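Local structure of vibralactone Cyclase (Boreostereum vibrans, 6KD0) at residues L98-C103 with A129-Y134; Y64-Y69 with H79-I84; L182-A187 with Q204-P209. The protein catalyses the cyclization that forms the fused bicyclic beta-lactone of vibralactone, as an alpha/beta-hydrolase-fold enzyme. All coordinates share one frame; numbering follows the deposited sequence.

Interaction 1 of 3, residues L98-C103 with A129-Y134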
loop_
_atom_site.group_PDB
_atom_site.type_symbol
_atom_site.label_atom_id
_atom_site.label_comp_id
_atom_site.label_asym_id
_atom_site.label_seq_id
_atom_site.Cartn_x
_atom_site.Cartn_y
_atom_site.Cartn_z
ATOM N N LEU A 98 -12.746 -2.889 3.831
ATOM C CA LEU A 98 -11.479 -2.469 3.241
ATOM C C LEU A 98 -10.372 -2.609 4.282
ATOM O O LEU A 98 -10.455 -2.010 5.357
ATOM C CB LEU A 98 -11.552 -1.019 2.761
ATOM C CG LEU A 98 -10.223 -0.413 2.296
ATOM C CD1 LEU A 98 -9.759 -1.027 0.975
ATOM C CD2 LEU A 98 -10.335 1.106 2.182
ATOM N N TYR A 99 -9.332 -3.373 3.964
ATOM C CA TYR A 99 -8.215 -3.596 4.887
ATOM C C TYR A 99 -6.992 -2.899 4.299
ATOM O O TYR A 99 -6.517 -3.291 3.231
ATOM C CB TYR A 99 -7.975 -5.090 5.077
ATOM C CG TYR A 99 -6.909 -5.439 6.079
ATOM C CD1 TYR A 99 -7.223 -5.506 7.433
ATOM C CD2 TYR A 99 -5.615 -5.754 5.675
ATOM C CE1 TYR A 99 -6.282 -5.836 8.376
ATOM C CE2 TYR A 99 -4.646 -6.085 6.623
ATOM C CZ TYR A 99 -5.003 -6.133 7.974
ATOM O OH TYR A 99 -4.087 -6.479 8.937
ATOM N N TRP A 100 -6.493 -1.876 4.990
ATOM C CA TRP A 100 -5.497 -0.954 4.453
ATOM C C TRP A 100 -4.166 -1.139 5.169
ATOM O O TRP A 100 -4.121 -1.171 6.410
ATOM C CB TRP A 100 -5.986 0.498 4.584
ATOM C CG TRP A 100 -4.921 1.466 4.233
ATOM C CD1 TRP A 100 -3.962 1.976 5.076
ATOM C CD2 TRP A 100 -4.631 1.989 2.930
ATOM N NE1 TRP A 100 -3.118 2.805 4.376
ATOM C CE2 TRP A 100 -3.511 2.837 3.062
ATOM C CE3 TRP A 100 -5.229 1.848 1.671
ATOM C CZ2 TRP A 100 -2.969 3.533 1.979
ATOM C CZ3 TRP A 100 -4.679 2.538 0.593
ATOM C CH2 TRP A 100 -3.559 3.367 0.761
ATOM N N VAL A 101 -3.080 -1.252 4.394
ATOM C CA VAL A 101 -1.735 -1.461 4.932
ATOM C C VAL A 101 -0.863 -0.258 4.585
ATOM O O VAL A 101 -0.504 -0.040 3.412
ATOM C CB VAL A 101 -1.102 -2.752 4.408
ATOM C CG1 VAL A 101 0.128 -3.112 5.264
ATOM C CG2 VAL A 101 -2.128 -3.861 4.407
ATOM N N HIS A 102 -0.432 0.462 5.626
ATOM C CA HIS A 102 0.285 1.722 5.462
ATOM C C HIS A 102 1.721 1.516 4.966
ATOM O O HIS A 102 2.295 0.421 5.030
ATOM C CB HIS A 102 0.288 2.497 6.794
ATOM C CG HIS A 102 1.209 1.918 7.822
ATOM N ND1 HIS A 102 2.578 2.061 7.760
ATOM C CD2 HIS A 102 0.955 1.203 8.945
ATOM C CE1 HIS A 102 3.133 1.435 8.786
ATOM N NE2 HIS A 102 2.168 0.909 9.523
ATOM N N CYS A 103 2.318 2.618 4.523
ATOM C CA CYS A 103 3.648 2.642 3.934
ATOM C C CYS A 103 4.726 2.802 5.003
ATOM O O CYS A 103 4.457 2.868 6.214
ATOM C CB CYS A 103 3.762 3.785 2.934
ATOM S SG CYS A 103 4.018 5.399 3.756
ATOM N N ALA A 129 -13.312 0.645 6.952
ATOM C CA ALA A 129 -11.881 0.539 6.708
ATOM C C ALA A 129 -11.181 0.038 7.960
ATOM O O ALA A 129 -11.615 0.301 9.084
ATOM C CB ALA A 129 -11.284 1.875 6.284
ATOM N N VAL A 130 -10.081 -0.682 7.759
ATOM C CA VAL A 130 -9.264 -1.196 8.851
ATOM C C VAL A 130 -7.817 -0.835 8.554
ATOM O O VAL A 130 -7.358 -1.009 7.419
ATOM C CB VAL A 130 -9.416 -2.725 8.988
ATOM C CG1 VAL A 130 -8.639 -3.229 10.190
ATOM C CG2 VAL A 130 -10.878 -3.107 9.064
ATOM N N SER A 131 -7.111 -0.323 9.557
ATOM C CA SER A 131 -5.704 0.054 9.459
ATOM C C SER A 131 -4.963 -0.549 10.647
ATOM O O SER A 131 -5.472 -0.513 11.769
ATOM C CB SER A 131 -5.561 1.571 9.466
ATOM O OG SER A 131 -4.237 1.952 9.116
ATOM N N ILE A 132 -3.768 -1.099 10.429
ATOM C CA ILE A 132 -3.103 -1.840 11.500
ATOM C C ILE A 132 -1.657 -1.386 11.687
ATOM O O ILE A 132 -0.962 -1.007 10.735
ATOM C CB ILE A 132 -3.182 -3.373 11.285
ATOM C CG1 ILE A 132 -2.077 -3.893 10.347
ATOM C CG2 ILE A 132 -4.591 -3.773 10.856
ATOM C CD1 ILE A 132 -2.223 -3.449 8.881
ATOM N N ASP A 133 -1.211 -1.432 12.947
ATOM C CA ASP A 133 0.137 -1.019 13.332
ATOM C C ASP A 133 1.061 -2.240 13.364
ATOM O O ASP A 133 1.476 -2.723 14.423
ATOM C CB ASP A 133 0.104 -0.316 14.687
ATOM C CG ASP A 133 -0.610 1.031 14.631
ATOM O OD1 ASP A 133 -0.859 1.525 13.510
ATOM O OD2 ASP A 133 -0.919 1.587 15.709
ATOM N N TYR A 134 1.370 -2.751 12.168
ATOM C CA TYR A 134 2.261 -3.898 12.065
ATOM C C TYR A 134 3.655 -3.534 12.566
ATOM O O TYR A 134 4.083 -2.376 12.512
ATOM C CB TYR A 134 2.302 -4.419 10.620
ATOM C CG TYR A 134 2.804 -3.453 9.556
ATOM C CD1 TYR A 134 4.170 -3.269 9.326
ATOM C CD2 TYR A 134 1.900 -2.752 8.752
ATOM C CE1 TYR A 134 4.627 -2.382 8.332
ATOM C CE2 TYR A 134 2.338 -1.880 7.747
ATOM C CZ TYR A 134 3.704 -1.702 7.547
ATOM O OH TYR A 134 4.134 -0.841 6.572
HETATM O O HOH W 1 -2.283 0.265 8.048
HETATM O O HOH W 2 2.983 -0.031 12.057
HETATM O O HOH W 3 6.557 0.565 7.004
#
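Strands 98-101 and 129-132 run parallel as neighbours in the sheet, their axes 4.6 Å apart at closest approach and opened to 28°. Two backbone bonds fix the register. Val130 N gives a bent bond to Leu98 O at 2.8 Å, and Trp100 N a straighter one to Val130 O at 2.7 Å (164°). Past Trp100 the strands part, and a water bridges them: it donates to Trp100 O and accepts from His102 N, Ile132 N and Ser131 OG, a hydroxyl set anti to its own backbone N. On the face shared by Tyr99 and Val130, the phenol of Tyr99 reaches over the neighbouring strand, crossing Val130 obliquely with CD1 against Val130 CG1 and its OH 3.4 Å from Ile132 CG2; helix 144-158 packs on this same face. The two strands, joined through helix 115-125, form a beta-alpha-beta crossover in the core of the alpha/beta hydrolase fold. Beyond the strand ends, His102 and Tyr134 meet tip to tip in an offset stack, centroids 4.3 Å apart and planes only 9° from parallel. Both have CG in the crowded position between backbone N and carbonyl carbon, and Tyr134 CE2 lies over the rim of the imidazole. Tyr134 OH ties the pair by donating to His102 O at 2.7 Å from above the carbonyl plane, while His102 ND1, its acceptor in the ring plane, donates to a lone pair of Cys103 O at 2.6 Å, which holds the imidazole in place. A second water, in the imidazole plane, links His102 NE2 to Tyr134 O. Crossing the tyrosine ring at about a right angle, Val101 brings CG1 to 3.5 Å from Tyr134 CE2.

Interaction 2 of 3, residues Y64-Y69 with H79-I84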
loop_
_atom_site.group_PDB
_atom_site.type_symbol
_atom_site.label_atom_id
_atom_site.label_comp_id
_atom_site.label_asym_id
_atom_site.label_seq_id
_atom_site.Cartn_x
_atom_site.Cartn_y
_atom_site.Cartn_z
ATOM N N TYR A 64 -19.309 9.312 10.465
ATOM C CA TYR A 64 -18.455 8.150 10.667
ATOM C C TYR A 64 -18.072 8.089 12.134
ATOM O O TYR A 64 -18.128 9.086 12.851
ATOM C CB TYR A 64 -17.199 8.219 9.791
ATOM C CG TYR A 64 -16.243 9.289 10.257
ATOM C CD1 TYR A 64 -16.416 10.609 9.862
ATOM C CD2 TYR A 64 -15.189 8.994 11.122
ATOM C CE1 TYR A 64 -15.557 11.599 10.300
ATOM C CE2 TYR A 64 -14.327 9.980 11.568
ATOM C CZ TYR A 64 -14.512 11.275 11.147
ATOM O OH TYR A 64 -13.668 12.274 11.583
ATOM N N ARG A 65 -17.647 6.910 12.568
ATOM C CA ARG A 65 -17.067 6.773 13.893
ATOM C C ARG A 65 -15.833 5.897 13.785
ATOM O O ARG A 65 -15.653 5.146 12.818
ATOM C CB ARG A 65 -18.055 6.184 14.916
ATOM C CG ARG A 65 -18.540 4.790 14.569
ATOM C CD ARG A 65 -19.650 4.327 15.505
ATOM N NE ARG A 65 -20.055 2.958 15.192
ATOM C CZ ARG A 65 -19.514 1.881 15.753
ATOM N NH1 ARG A 65 -18.554 2.031 16.659
ATOM N NH2 ARG A 65 -19.930 0.664 15.409
ATOM N N LEU A 66 -14.968 6.035 14.782
ATOM C CA LEU A 66 -13.723 5.289 14.876
ATOM C C LEU A 66 -13.828 4.300 16.017
ATOM O O LEU A 66 -14.392 4.621 17.063
ATOM C CB LEU A 66 -12.537 6.217 15.147
ATOM C CG LEU A 66 -12.414 7.403 14.212
ATOM C CD1 LEU A 66 -11.263 8.297 14.647
ATOM C CD2 LEU A 66 -12.234 6.919 12.791
ATOM N N GLU A 67 -13.246 3.114 15.837
ATOM C CA GLU A 67 -13.148 2.143 16.916
ATOM C C GLU A 67 -11.737 1.574 16.936
ATOM O O GLU A 67 -11.255 1.071 15.919
ATOM C CB GLU A 67 -14.190 1.033 16.747
ATOM C CG GLU A 67 -14.229 0.057 17.899
ATOM C CD GLU A 67 -15.358 0.338 18.878
ATOM O OE1 GLU A 67 -16.541 0.116 18.524
ATOM O OE2 GLU A 67 -15.058 0.772 20.011
ATOM N N ASP A 68 -11.068 1.668 18.077
ATOM C CA ASP A 68 -9.716 1.146 18.212
ATOM C C ASP A 68 -9.745 -0.179 18.949
ATOM O O ASP A 68 -10.503 -0.358 19.905
ATOM C CB ASP A 68 -8.813 2.132 18.946
ATOM C CG ASP A 68 -8.463 3.336 18.094
ATOM O OD1 ASP A 68 -7.787 3.165 17.061
ATOM O OD2 ASP A 68 -8.901 4.454 18.442
ATOM N N TYR A 69 -8.906 -1.102 18.497
ATOM C CA TYR A 69 -8.793 -2.430 19.057
ATOM C C TYR A 69 -7.330 -2.729 19.333
ATOM O O TYR A 69 -6.420 -2.117 18.761
ATOM C CB TYR A 69 -9.353 -3.489 18.108
ATOM C CG TYR A 69 -10.829 -3.395 17.853
ATOM C CD1 TYR A 69 -11.317 -2.599 16.835
ATOM C CD2 TYR A 69 -11.729 -4.111 18.624
ATOM C CE1 TYR A 69 -12.670 -2.525 16.572
ATOM C CE2 TYR A 69 -13.094 -4.039 18.386
ATOM C CZ TYR A 69 -13.557 -3.238 17.359
ATOM O OH TYR A 69 -14.897 -3.145 17.089
ATOM N N HIS A 79 -2.176 -2.771 17.667
ATOM C CA HIS A 79 -3.261 -1.805 17.547
ATOM C C HIS A 79 -3.897 -1.868 16.161
ATOM O O HIS A 79 -3.197 -1.927 15.142
ATOM C CB HIS A 79 -2.739 -0.395 17.822
ATOM C CG HIS A 79 -3.716 0.685 17.471
ATOM N ND1 HIS A 79 -3.395 1.739 16.643
ATOM C CD2 HIS A 79 -5.011 0.864 17.825
ATOM C CE1 HIS A 79 -4.448 2.531 16.517
ATOM N NE2 HIS A 79 -5.446 2.016 17.215
ATOM N N VAL A 80 -5.227 -1.840 16.133
ATOM C CA VAL A 80 -6.024 -1.856 14.918
ATOM C C VAL A 80 -7.029 -0.718 15.031
ATOM O O VAL A 80 -7.646 -0.539 16.084
ATOM C CB VAL A 80 -6.760 -3.209 14.765
ATOM C CG1 VAL A 80 -7.752 -3.147 13.642
ATOM C CG2 VAL A 80 -5.768 -4.352 14.561
ATOM N N ARG A 81 -7.196 0.063 13.972
ATOM C CA ARG A 81 -8.240 1.076 13.956
ATOM C C ARG A 81 -9.236 0.766 12.849
ATOM O O ARG A 81 -8.845 0.429 11.724
ATOM C CB ARG A 81 -7.654 2.475 13.770
ATOM C CG ARG A 81 -8.711 3.552 13.490
ATOM C CD ARG A 81 -8.133 4.960 13.689
ATOM N NE ARG A 81 -8.041 5.303 15.102
ATOM C CZ ARG A 81 -7.854 6.530 15.574
ATOM N NH1 ARG A 81 -7.733 7.559 14.747
ATOM N NH2 ARG A 81 -7.793 6.721 16.883
ATOM N N THR A 82 -10.527 0.906 13.164
ATOM C CA THR A 82 -11.604 0.706 12.211
ATOM C C THR A 82 -12.353 2.020 12.026
ATOM O O THR A 82 -12.517 2.805 12.974
ATOM C CB THR A 82 -12.569 -0.412 12.656
ATOM O OG1 THR A 82 -13.238 -0.029 13.869
ATOM C CG2 THR A 82 -11.812 -1.709 12.898
ATOM N N TYR A 83 -12.797 2.230 10.792
ATOM C CA TYR A 83 -13.417 3.449 10.295
ATOM C C TYR A 83 -14.776 3.017 9.770
ATOM O O TYR A 83 -14.850 2.294 8.767
ATOM C CB TYR A 83 -12.578 4.093 9.178
ATOM C CG TYR A 83 -11.147 4.419 9.557
ATOM C CD1 TYR A 83 -10.183 3.410 9.641
ATOM C CD2 TYR A 83 -10.752 5.726 9.823
ATOM C CE1 TYR A 83 -8.883 3.697 10.001
ATOM C CE2 TYR A 83 -9.442 6.025 10.181
ATOM C CZ TYR A 83 -8.514 4.999 10.265
ATOM O OH TYR A 83 -7.213 5.280 10.633
ATOM N N ILE A 84 -15.842 3.442 10.443
ATOM C CA ILE A 84 -17.171 2.868 10.288
ATOM C C ILE A 84 -18.109 3.978 9.837
ATOM O O ILE A 84 -18.236 4.984 10.537
ATOM C CB ILE A 84 -17.661 2.249 11.606
ATOM C CG1 ILE A 84 -16.616 1.255 12.127
ATOM C CG2 ILE A 84 -19.064 1.652 11.428
ATOM C CD1 ILE A 84 -16.657 1.013 13.620
#
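Strands 64-69 and 79-84 pair antiparallel at 162°, with two-way backbone bonds at Arg65-Ile84, Glu67-Thr82 and Tyr69-Val80. A charged cluster lies on the face of Leu66, Asp68, Arg81 and Tyr83. There Arg81 bends at chi3 (-78°) and grips the carboxylate of Asp68 side-on: NE bonds OD1 at 2.9 Å and NH2 bonds OD2 at 3.0 Å, each on a syn lone pair. His79 NE2 adds a third bond, 2.6 Å to Asp68 OD1, nearly straight and in the imidazole plane but from above the carboxylate. Held at both oxygens, the carboxylate is restrained in rotation. His79 ND1 is in turn bonded to Asp133, so that with a carboxylate at each nitrogen His79 is probably biased toward the protonated form; Arg81 NH1 makes a salt bridge with Asp115. Leu66 splits its branches, CD1 over a face of the Arg81 guanidinium and CD2 3.5 Å from Tyr83 CD2. These strands are the arms of a beta hairpin at one margin of the hydrolase sheet; strand 64-73 is outermost, and strand 76-85 pairs antiparallel with 128-132. On the other face, Arg65 extends its chain so that its guanidinium lies over Ile84, whose CD1 is 3.7 Å from Arg65 CZ, while Arg65 NH1 makes a weak salt bridge to Glu67 OE1. Thr82, running alongside Glu67, turns OG1 back to Glu67 O at 3.1 Å, so that this carbonyl accepts from both the amide and the hydroxyl of one residue. Thr82 OG1 also lies in plane at the edge of the Tyr69 ring, 3.7 Å from Tyr69 CE1.

Interaction 3 of 3, residues L182-A187 with Q204-P209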
loop_
_atom_site.group_PDB
_atom_site.type_symbol
_atom_site.label_atom_id
_atom_site.label_comp_id
_atom_site.label_asym_id
_atom_site.label_seq_id
_atom_site.Cartn_x
_atom_site.Cartn_y
_atom_site.Cartn_z
ATOM N N LEU A 182 3.573 -5.910 1.726
ATOM C CA LEU A 182 3.049 -6.830 2.733
ATOM C C LEU A 182 1.668 -7.340 2.343
ATOM O O LEU A 182 1.331 -8.499 2.606
ATOM C CB LEU A 182 3.003 -6.152 4.107
ATOM C CG LEU A 182 4.359 -5.687 4.672
ATOM C CD1 LEU A 182 4.202 -5.093 6.066
ATOM C CD2 LEU A 182 5.402 -6.815 4.673
ATOM N N SER A 183 0.858 -6.500 1.688
ATOM C CA SER A 183 -0.460 -6.976 1.281
ATOM C C SER A 183 -0.368 -7.970 0.128
ATOM O O SER A 183 -1.219 -8.855 0.021
ATOM C CB SER A 183 -1.374 -5.797 0.919
ATOM O OG SER A 183 -1.008 -5.286 -0.336
ATOM N N LEU A 184 0.645 -7.839 -0.742
ATOM C CA LEU A 184 0.850 -8.826 -1.806
ATOM C C LEU A 184 1.147 -10.189 -1.205
ATOM O O LEU A 184 0.580 -11.226 -1.628
ATOM C CB LEU A 184 2.002 -8.388 -2.724
ATOM C CG LEU A 184 1.787 -7.134 -3.591
ATOM C CD1 LEU A 184 3.019 -6.822 -4.436
ATOM C CD2 LEU A 184 0.535 -7.269 -4.470
ATOM N N ILE A 185 2.016 -10.194 -0.186
ATOM C CA ILE A 185 2.273 -11.426 0.553
ATOM C C ILE A 185 0.973 -11.969 1.145
ATOM O O ILE A 185 0.630 -13.146 0.960
ATOM C CB ILE A 185 3.349 -11.196 1.632
ATOM C CG1 ILE A 185 4.663 -10.811 0.955
ATOM C CG2 ILE A 185 3.495 -12.449 2.489
ATOM C CD1 ILE A 185 5.673 -10.154 1.841
ATOM N N ALA A 186 0.215 -11.104 1.831
ATOM C CA ALA A 186 -0.996 -11.552 2.513
ATOM C C ALA A 186 -2.003 -12.136 1.535
ATOM O O ALA A 186 -2.703 -13.094 1.863
ATOM C CB ALA A 186 -1.625 -10.402 3.303
ATOM N N ALA A 187 -2.111 -11.559 0.341
ATOM C CA ALA A 187 -3.092 -12.051 -0.628
ATOM C C ALA A 187 -2.742 -13.456 -1.120
ATOM O O ALA A 187 -3.638 -14.307 -1.287
ATOM C CB ALA A 187 -3.193 -11.070 -1.795
ATOM N N GLN A 204 -7.846 -6.303 -4.745
ATOM C CA GLN A 204 -6.610 -5.810 -4.170
ATOM C C GLN A 204 -6.139 -4.565 -4.900
ATOM O O GLN A 204 -6.106 -4.537 -6.129
ATOM C CB GLN A 204 -5.513 -6.870 -4.229
ATOM C CG GLN A 204 -4.176 -6.342 -3.768
ATOM C CD GLN A 204 -3.261 -7.462 -3.372
ATOM O OE1 GLN A 204 -3.267 -8.519 -4.003
ATOM N NE2 GLN A 204 -2.485 -7.258 -2.315
ATOM N N LEU A 205 -5.743 -3.548 -4.139
ATOM C CA LEU A 205 -5.172 -2.327 -4.688
ATOM C C LEU A 205 -3.793 -2.140 -4.088
ATOM O O LEU A 205 -3.635 -2.253 -2.869
ATOM C CB LEU A 205 -6.042 -1.106 -4.367
ATOM C CG LEU A 205 -5.614 0.217 -5.018
ATOM C CD1 LEU A 205 -6.842 1.064 -5.319
ATOM C CD2 LEU A 205 -4.641 1.003 -4.141
ATOM N N VAL A 206 -2.797 -1.844 -4.925
ATOM C CA VAL A 206 -1.486 -1.505 -4.381
ATOM C C VAL A 206 -0.932 -0.279 -5.092
ATOM O O VAL A 206 -1.230 -0.011 -6.263
ATOM C CB VAL A 206 -0.477 -2.682 -4.445
ATOM C CG1 VAL A 206 -0.982 -3.864 -3.630
ATOM C CG2 VAL A 206 -0.220 -3.088 -5.872
ATOM N N GLN A 207 -0.117 0.476 -4.367
ATOM C CA GLN A 207 0.548 1.647 -4.922
ATOM C C GLN A 207 2.048 1.436 -4.804
ATOM O O GLN A 207 2.563 1.288 -3.692
ATOM C CB GLN A 207 0.126 2.927 -4.191
ATOM C CG GLN A 207 -1.385 3.109 -4.042
ATOM C CD GLN A 207 -1.758 4.180 -3.022
ATOM O OE1 GLN A 207 -1.154 4.268 -1.952
ATOM N NE2 GLN A 207 -2.771 4.988 -3.340
ATOM N N TYR A 208 2.739 1.432 -5.950
ATOM C CA TYR A 208 4.196 1.410 -6.097
ATOM C C TYR A 208 4.910 0.551 -5.048
ATOM O O TYR A 208 5.788 1.061 -4.351
ATOM C CB TYR A 208 4.737 2.862 -6.097
ATOM C CG TYR A 208 4.136 3.852 -5.089
ATOM C CD1 TYR A 208 4.555 3.878 -3.767
ATOM C CD2 TYR A 208 3.162 4.785 -5.472
ATOM C CE1 TYR A 208 4.027 4.775 -2.846
ATOM C CE2 TYR A 208 2.618 5.683 -4.548
ATOM C CZ TYR A 208 3.060 5.677 -3.242
ATOM O OH TYR A 208 2.548 6.547 -2.291
ATOM N N PRO A 209 4.594 -0.744 -4.926
ATOM C CA PRO A 209 5.244 -1.605 -3.886
ATOM C C PRO A 209 6.600 -2.122 -4.331
ATOM O O PRO A 209 6.825 -2.335 -5.532
ATOM C CB PRO A 209 4.257 -2.779 -3.744
ATOM C CG PRO A 209 3.692 -2.912 -5.157
ATOM C CD PRO A 209 3.502 -1.466 -5.615
#
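Ser183 points toward strand 204-207, its OG in the crowded position between backbone N and carbonyl carbon (chi1 75°). There it has Gly180 O, one turn back in the helix, as its main partner, and it receives a weak, bent bond from Gln204 NE2 at 3.2 Å. The same amide nitrogen stands 3.1 Å from Ser183 O. Val206 CG1 closes in beside the hydroxyl, 3.6 Å from Ser183 OG. Next along the helix, Leu184 spreads its two methyls over the strand and the turn after it: CD2 rests 3.8 Å from Val206 CG1 and CD1 4.0 Å from Pro209 CG, crossing both side chains at about a right angle. Helix 178-192 follows strand 171-176 in a beta-alpha-beta unit that leads into strand 203-207; the turn before it has the GxSxG sequence of a nucleophile elbow, with Ser177 the probable nucleophile, as in related hydrolases. A turn after Ser183, Ala187 sets its CB 3.4 Å from Gln204 OE1. The glutamine gets there by an extended chain, CG anti to the backbone N (chi1 174°), which lays its amide between Ser183 and Ala187, with Leu184 crossing it at about a right angle, CD2 against the amide. An alanine in place of Gln204 would remove the amide and its weak bond to Ser183 OG, and would probably loosen the packing of the helix on the strand around Ser183, Leu184 and Ala187.

How the interactions relate
From the N terminus, interaction 2 comes first, closing the short hairpin between strands 64-73 and 76-85. Interaction 1 then closes a longer loop through helix 115-125, and interaction 3 closes the last, from helix 178-192 round to strand 203-207. The three follow in series, none nested in or crossing another. Interactions 1 and 2 join where Ala129 O meets Tyr83 N at 2.8 Å and Val130 packs on Val80, bringing the hairpin onto the parallel strands. On the other side, Tyr134 packs on Leu182 and Trp100 touches Gln207, linking interaction 1 to interaction 3. Interactions 2 and 3 stay about 12 Å apart at nearest atoms, though both belong to the same sheet.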